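HNH homing endonuclease (Bacillus phage SPO1, PDB 1U3E) probably cuts DNA as an HNH homing endonuclease of intron homing, binding its target through an elongated chain that includes a helix-turn-helix domain. Local coordinates at residues D[1-12]-D[15-27]. Numbering follows the deposited sequence.
Sequences MEWKDIKGYEGH and VSNTGEVYSIKSG. With EDO (1,2-ethanediol), chain P; nucleotides of chain A.
Ser16 CB sits squarely over the six-membered ring of Trp3, 3.6 Å from the ring centroid and 7° off its normal, a CH-pi contact across two strands. Trp3 CZ3, far out on the indole, meets Tyr22 CB obliquely at 3.5 Å, so the ring reaches past strand 13-16 to strand 21-23; CG beside the backbone N (chi1 -73°) lays it that way. On the other face of the sheet Ile6 CG1 packs on Val15 CG1 at 3.7 Å, the two side chains crossing at about a right angle, with Leu44 and Phe63 close by. Strands 3-5 and 13-16 form an antiparallel hairpin at the edge of a small four-stranded sheet, within the NUMOD4 motif. Lys4 and Val15 are its hydrogen-bonded pair: Lys4 N gives to Val15 O at 2.9 Å, and Val15 N returns a nearly straight bond (171°) to Lys4 O. Next along, Asn17 N reaches Glu2 O at 3.0 Å, in the carbonyl plane. Asn17 is the second residue of the type I turn Ser16-Gly19, and Ser16 OG braces that turn, taking a bond from Glu20 N and sharing one with Thr18 OG1. Met1, bent at its thioether, lies across Thr18 and Glu20. At the opposite end Ile24 N bonds His12 O at 2.9 Å; beside it Ser23 OG accepts from Ser26 N in an ST motif and donates to phosphate oxygen OP1 of DA7 of chain A at 3.1 Å.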
loop_
_atom_site.group_PDB
_atom_site.type_symbol
_atom_site.label_atom_id
_atom_site.label_comp_id
_atom_site.label_asym_id
_atom_site.label_seq_id
_atom_site.Cartn_x
_atom_site.Cartn_y
_atom_site.Cartn_z
ATOM N N MET D 1 35.056 -5.845 -3.501
ATOM C CA MET D 1 33.893 -4.949 -3.222
ATOM C C MET D 1 34.013 -3.655 -4.038
ATOM O O MET D 1 34.870 -2.807 -3.772
ATOM C CB MET D 1 33.825 -4.626 -1.725
ATOM C CG MET D 1 32.675 -3.718 -1.354
ATOM S SD MET D 1 32.750 -3.076 0.313
ATOM C CE MET D 1 31.948 -4.393 1.248
ATOM N N GLU D 2 33.142 -3.511 -5.029
ATOM C CA GLU D 2 33.149 -2.347 -5.902
ATOM C C GLU D 2 32.531 -1.079 -5.322
ATOM O O GLU D 2 31.469 -1.119 -4.690
ATOM C CB GLU D 2 32.439 -2.682 -7.211
ATOM C CG GLU D 2 33.150 -3.712 -8.061
ATOM C CD GLU D 2 34.566 -3.293 -8.408
ATOM O OE1 GLU D 2 34.788 -2.080 -8.628
ATOM O OE2 GLU D 2 35.449 -4.176 -8.473
ATOM N N TRP D 3 33.211 0.044 -5.560
ATOM C CA TRP D 3 32.753 1.354 -5.110
ATOM C C TRP D 3 32.529 2.306 -6.285
ATOM O O TRP D 3 33.312 2.338 -7.241
ATOM C CB TRP D 3 33.766 2.010 -4.177
ATOM C CG TRP D 3 33.877 1.428 -2.801
ATOM C CD1 TRP D 3 34.806 0.536 -2.366
ATOM C CD2 TRP D 3 33.078 1.763 -1.659
ATOM N NE1 TRP D 3 34.646 0.302 -1.026
ATOM C CE2 TRP D 3 33.590 1.042 -0.567
ATOM C CE3 TRP D 3 31.981 2.605 -1.456
ATOM C CZ2 TRP D 3 33.045 1.132 0.712
ATOM C CZ3 TRP D 3 31.440 2.695 -0.186
ATOM C CH2 TRP D 3 31.974 1.960 0.884
ATOM N N LYS D 4 31.457 3.085 -6.203
ATOM C CA LYS D 4 31.135 4.062 -7.227
ATOM C C LYS D 4 30.721 5.341 -6.529
ATOM O O LYS D 4 30.268 5.313 -5.395
ATOM C CB LYS D 4 29.994 3.555 -8.108
ATOM C CG LYS D 4 30.449 2.930 -9.419
ATOM C CD LYS D 4 29.274 2.605 -10.303
ATOM C CE LYS D 4 29.737 2.085 -11.638
ATOM N NZ LYS D 4 28.603 1.731 -12.538
ATOM N N ASP D 5 30.895 6.470 -7.194
ATOM C CA ASP D 5 30.504 7.737 -6.598
ATOM C C ASP D 5 29.009 7.970 -6.748
ATOM O O ASP D 5 28.472 7.897 -7.855
ATOM C CB ASP D 5 31.260 8.882 -7.254
ATOM C CG ASP D 5 32.676 8.970 -6.778
ATOM O OD1 ASP D 5 32.863 9.305 -5.589
ATOM O OD2 ASP D 5 33.594 8.697 -7.579
ATOM N N ILE D 6 28.341 8.259 -5.636
ATOM C CA ILE D 6 26.908 8.497 -5.670
ATOM C C ILE D 6 26.588 9.674 -6.578
ATOM O O ILE D 6 26.920 10.820 -6.287
ATOM C CB ILE D 6 26.347 8.740 -4.248
ATOM C CG1 ILE D 6 26.618 7.505 -3.384
ATOM C CG2 ILE D 6 24.842 9.018 -4.307
ATOM C CD1 ILE D 6 25.999 7.553 -2.020
ATOM N N LYS D 7 25.946 9.374 -7.698
ATOM C CA LYS D 7 25.585 10.401 -8.658
ATOM C C LYS D 7 24.841 11.526 -7.967
ATOM O O LYS D 7 23.935 11.283 -7.169
ATOM C CB LYS D 7 24.712 9.806 -9.769
ATOM C CG LYS D 7 25.440 8.786 -10.649
ATOM C CD LYS D 7 24.484 8.087 -11.612
ATOM C CE LYS D 7 25.155 6.901 -12.287
ATOM N NZ LYS D 7 24.158 6.013 -12.957
ATOM N N GLY D 8 25.238 12.759 -8.265
ATOM C CA GLY D 8 24.576 13.905 -7.681
ATOM C C GLY D 8 25.140 14.254 -6.338
ATOM O O GLY D 8 24.672 15.187 -5.695
ATOM N N TYR D 9 26.142 13.491 -5.914
ATOM C CA TYR D 9 26.811 13.709 -4.636
ATOM C C TYR D 9 28.287 13.380 -4.755
ATOM O O TYR D 9 28.941 13.076 -3.765
ATOM C CB TYR D 9 26.201 12.830 -3.541
ATOM C CG TYR D 9 24.857 13.294 -3.027
ATOM C CD1 TYR D 9 23.675 12.925 -3.664
ATOM C CD2 TYR D 9 24.768 14.103 -1.896
ATOM C CE1 TYR D 9 22.435 13.348 -3.185
ATOM C CE2 TYR D 9 23.534 14.528 -1.417
ATOM C CZ TYR D 9 22.373 14.146 -2.065
ATOM O OH TYR D 9 21.156 14.550 -1.574
ATOM N N GLU D 10 28.794 13.435 -5.979
ATOM C CA GLU D 10 30.190 13.134 -6.264
ATOM C C GLU D 10 31.127 13.983 -5.404
ATOM O O GLU D 10 30.928 15.191 -5.247
ATOM C CB GLU D 10 30.493 13.384 -7.745
ATOM C CG GLU D 10 29.597 12.642 -8.740
ATOM C CD GLU D 10 28.231 13.293 -8.940
ATOM O OE1 GLU D 10 27.450 12.791 -9.775
ATOM O OE2 GLU D 10 27.935 14.307 -8.271
ATOM N N GLY D 11 32.156 13.344 -4.850
ATOM C CA GLY D 11 33.101 14.058 -4.012
ATOM C C GLY D 11 32.666 14.105 -2.560
ATOM O O GLY D 11 33.434 14.492 -1.689
ATOM N N HIS D 12 31.431 13.701 -2.293
ATOM C CA HIS D 12 30.903 13.714 -0.940
ATOM C C HIS D 12 30.690 12.314 -0.392
ATOM O O HIS D 12 31.183 11.981 0.686
ATOM C CB HIS D 12 29.600 14.497 -0.922
ATOM C CG HIS D 12 29.787 15.959 -1.166
ATOM N ND1 HIS D 12 29.931 16.871 -0.143
ATOM C CD2 HIS D 12 29.918 16.659 -2.315
ATOM C CE1 HIS D 12 30.146 18.070 -0.651
ATOM N NE2 HIS D 12 30.144 17.970 -1.968
ATOM N N VAL D 15 29.222 4.655 -2.842
ATOM C CA VAL D 15 28.441 3.465 -2.532
ATOM C C VAL D 15 29.135 2.190 -3.001
ATOM O O VAL D 15 29.863 2.206 -3.983
ATOM C CB VAL D 15 27.040 3.582 -3.188
ATOM C CG1 VAL D 15 27.181 4.048 -4.635
ATOM C CG2 VAL D 15 26.300 2.267 -3.112
ATOM N N SER D 16 28.903 1.083 -2.306
ATOM C CA SER D 16 29.512 -0.181 -2.709
ATOM C C SER D 16 28.419 -1.176 -3.078
ATOM O O SER D 16 27.302 -1.101 -2.576
ATOM C CB SER D 16 30.365 -0.766 -1.585
ATOM O OG SER D 16 29.549 -1.362 -0.597
ATOM N N ASN D 17 28.746 -2.113 -3.954
ATOM C CA ASN D 17 27.773 -3.106 -4.383
ATOM C C ASN D 17 27.288 -4.007 -3.246
ATOM O O ASN D 17 26.377 -4.813 -3.421
ATOM C CB ASN D 17 28.373 -3.961 -5.495
ATOM C CG ASN D 17 29.673 -4.592 -5.093
ATOM O OD1 ASN D 17 30.178 -5.467 -5.777
ATOM N ND2 ASN D 17 30.230 -4.146 -3.979
ATOM N N THR D 18 27.892 -3.873 -2.075
ATOM C CA THR D 18 27.491 -4.702 -0.953
ATOM C C THR D 18 26.444 -3.991 -0.126
ATOM O O THR D 18 25.847 -4.578 0.773
ATOM C CB THR D 18 28.677 -5.024 -0.059
ATOM O OG1 THR D 18 29.171 -3.818 0.517
ATOM C CG2 THR D 18 29.773 -5.663 -0.864
ATOM N N GLY D 19 26.223 -2.720 -0.441
ATOM C CA GLY D 19 25.241 -1.938 0.285
ATOM C C GLY D 19 25.847 -0.994 1.305
ATOM O O GLY D 19 25.175 -0.582 2.242
ATOM N N GLU D 20 27.117 -0.653 1.131
ATOM C CA GLU D 20 27.784 0.256 2.049
ATOM C C GLU D 20 27.805 1.680 1.494
ATOM O O GLU D 20 28.118 1.903 0.317
ATOM C CB GLU D 20 29.217 -0.208 2.313
ATOM C CG GLU D 20 29.362 -1.293 3.361
ATOM C CD GLU D 20 30.739 -1.924 3.341
ATOM O OE1 GLU D 20 31.693 -1.219 2.962
ATOM O OE2 GLU D 20 30.870 -3.112 3.707
ATOM N N VAL D 21 27.450 2.637 2.344
ATOM C CA VAL D 21 27.448 4.039 1.961
ATOM C C VAL D 21 28.521 4.733 2.797
ATOM O O VAL D 21 28.399 4.865 4.016
ATOM C CB VAL D 21 26.079 4.680 2.218
ATOM C CG1 VAL D 21 26.121 6.149 1.906
ATOM C CG2 VAL D 21 25.050 4.020 1.363
ATOM N N TYR D 22 29.579 5.163 2.124
ATOM C CA TYR D 22 30.713 5.820 2.759
ATOM C C TYR D 22 30.684 7.335 2.581
ATOM O O TYR D 22 30.300 7.825 1.525
ATOM C CB TYR D 22 32.005 5.267 2.147
ATOM C CG TYR D 22 33.258 5.992 2.566
ATOM C CD1 TYR D 22 33.706 5.944 3.891
ATOM C CD2 TYR D 22 33.996 6.736 1.645
ATOM C CE1 TYR D 22 34.858 6.616 4.292
ATOM C CE2 TYR D 22 35.152 7.416 2.036
ATOM C CZ TYR D 22 35.575 7.348 3.363
ATOM O OH TYR D 22 36.714 8.010 3.767
ATOM N N SER D 23 31.080 8.071 3.617
ATOM C CA SER D 23 31.150 9.528 3.537
ATOM C C SER D 23 32.623 9.870 3.423
ATOM O O SER D 23 33.459 9.190 4.007
ATOM C CB SER D 23 30.593 10.195 4.790
ATOM O OG SER D 23 30.780 11.601 4.719
ATOM N N ILE D 24 32.955 10.915 2.675
ATOM C CA ILE D 24 34.354 11.268 2.542
ATOM C C ILE D 24 34.784 12.294 3.578
ATOM O O ILE D 24 35.838 12.151 4.193
ATOM C CB ILE D 24 34.677 11.796 1.146
ATOM C CG1 ILE D 24 34.234 10.787 0.089
ATOM C CG2 ILE D 24 36.171 11.993 1.023
ATOM C CD1 ILE D 24 34.651 11.144 -1.315
ATOM N N LYS D 25 33.971 13.323 3.779
ATOM C CA LYS D 25 34.296 14.354 4.759
ATOM C C LYS D 25 34.080 13.857 6.188
ATOM O O LYS D 25 34.782 14.269 7.109
ATOM C CB LYS D 25 33.440 15.601 4.529
ATOM C CG LYS D 25 33.737 16.737 5.503
ATOM C CD LYS D 25 32.860 17.952 5.225
ATOM C CE LYS D 25 33.322 19.169 6.013
ATOM N NZ LYS D 25 34.694 19.591 5.621
ATOM N N SER D 26 33.105 12.970 6.363
ATOM C CA SER D 26 32.786 12.432 7.678
ATOM C C SER D 26 33.772 11.333 8.087
ATOM O O SER D 26 33.833 10.951 9.253
ATOM C CB SER D 26 31.343 11.901 7.681
ATOM O OG SER D 26 30.861 11.680 8.995
ATOM N N GLY D 27 34.537 10.830 7.123
ATOM C CA GLY D 27 35.521 9.797 7.407
ATOM C C GLY D 27 35.002 8.379 7.564
ATOM O O GLY D 27 35.590 7.424 7.054
HETATM C C1 EDO P . 24.316 0.946 -14.707
HETATM O O1 EDO P . 24.604 0.396 -13.402
HETATM C C2 EDO P . 25.409 1.993 -15.085
HETATM O O2 EDO P . 25.423 3.076 -14.093
ATOM P P DA A 7 27.276 12.656 7.372
ATOM O OP1 DA A 7 28.310 11.892 6.649
ATOM O OP2 DA A 7 25.992 12.969 6.702
ATOM O "O5'" DA A 7 26.949 11.890 8.726
ATOM C "C5'" DA A 7 27.850 11.989 9.823
ATOM C "C4'" DA A 7 27.313 11.277 11.041
ATOM O "O4'" DA A 7 26.263 12.054 11.665
ATOM C "C3'" DA A 7 26.660 9.942 10.695
ATOM O "O3'" DA A 7 26.781 9.078 11.818
ATOM C "C2'" DA A 7 25.212 10.325 10.448
ATOM C "C1'" DA A 7 25.012 11.392 11.511
ATOM N N9 DA A 7 23.970 12.402 11.310
ATOM C C8 DA A 7 23.601 13.057 10.162
ATOM N N7 DA A 7 22.645 13.940 10.343
ATOM C C5 DA A 7 22.359 13.853 11.703
ATOM C C6 DA A 7 21.436 14.540 12.537
ATOM N N6 DA A 7 20.601 15.489 12.108
ATOM N N1 DA A 7 21.405 14.210 13.846
ATOM C C2 DA A 7 22.243 13.258 14.285
ATOM N N3 DA A 7 23.151 12.549 13.607
ATOM C C4 DA A 7 23.160 12.901 12.307
#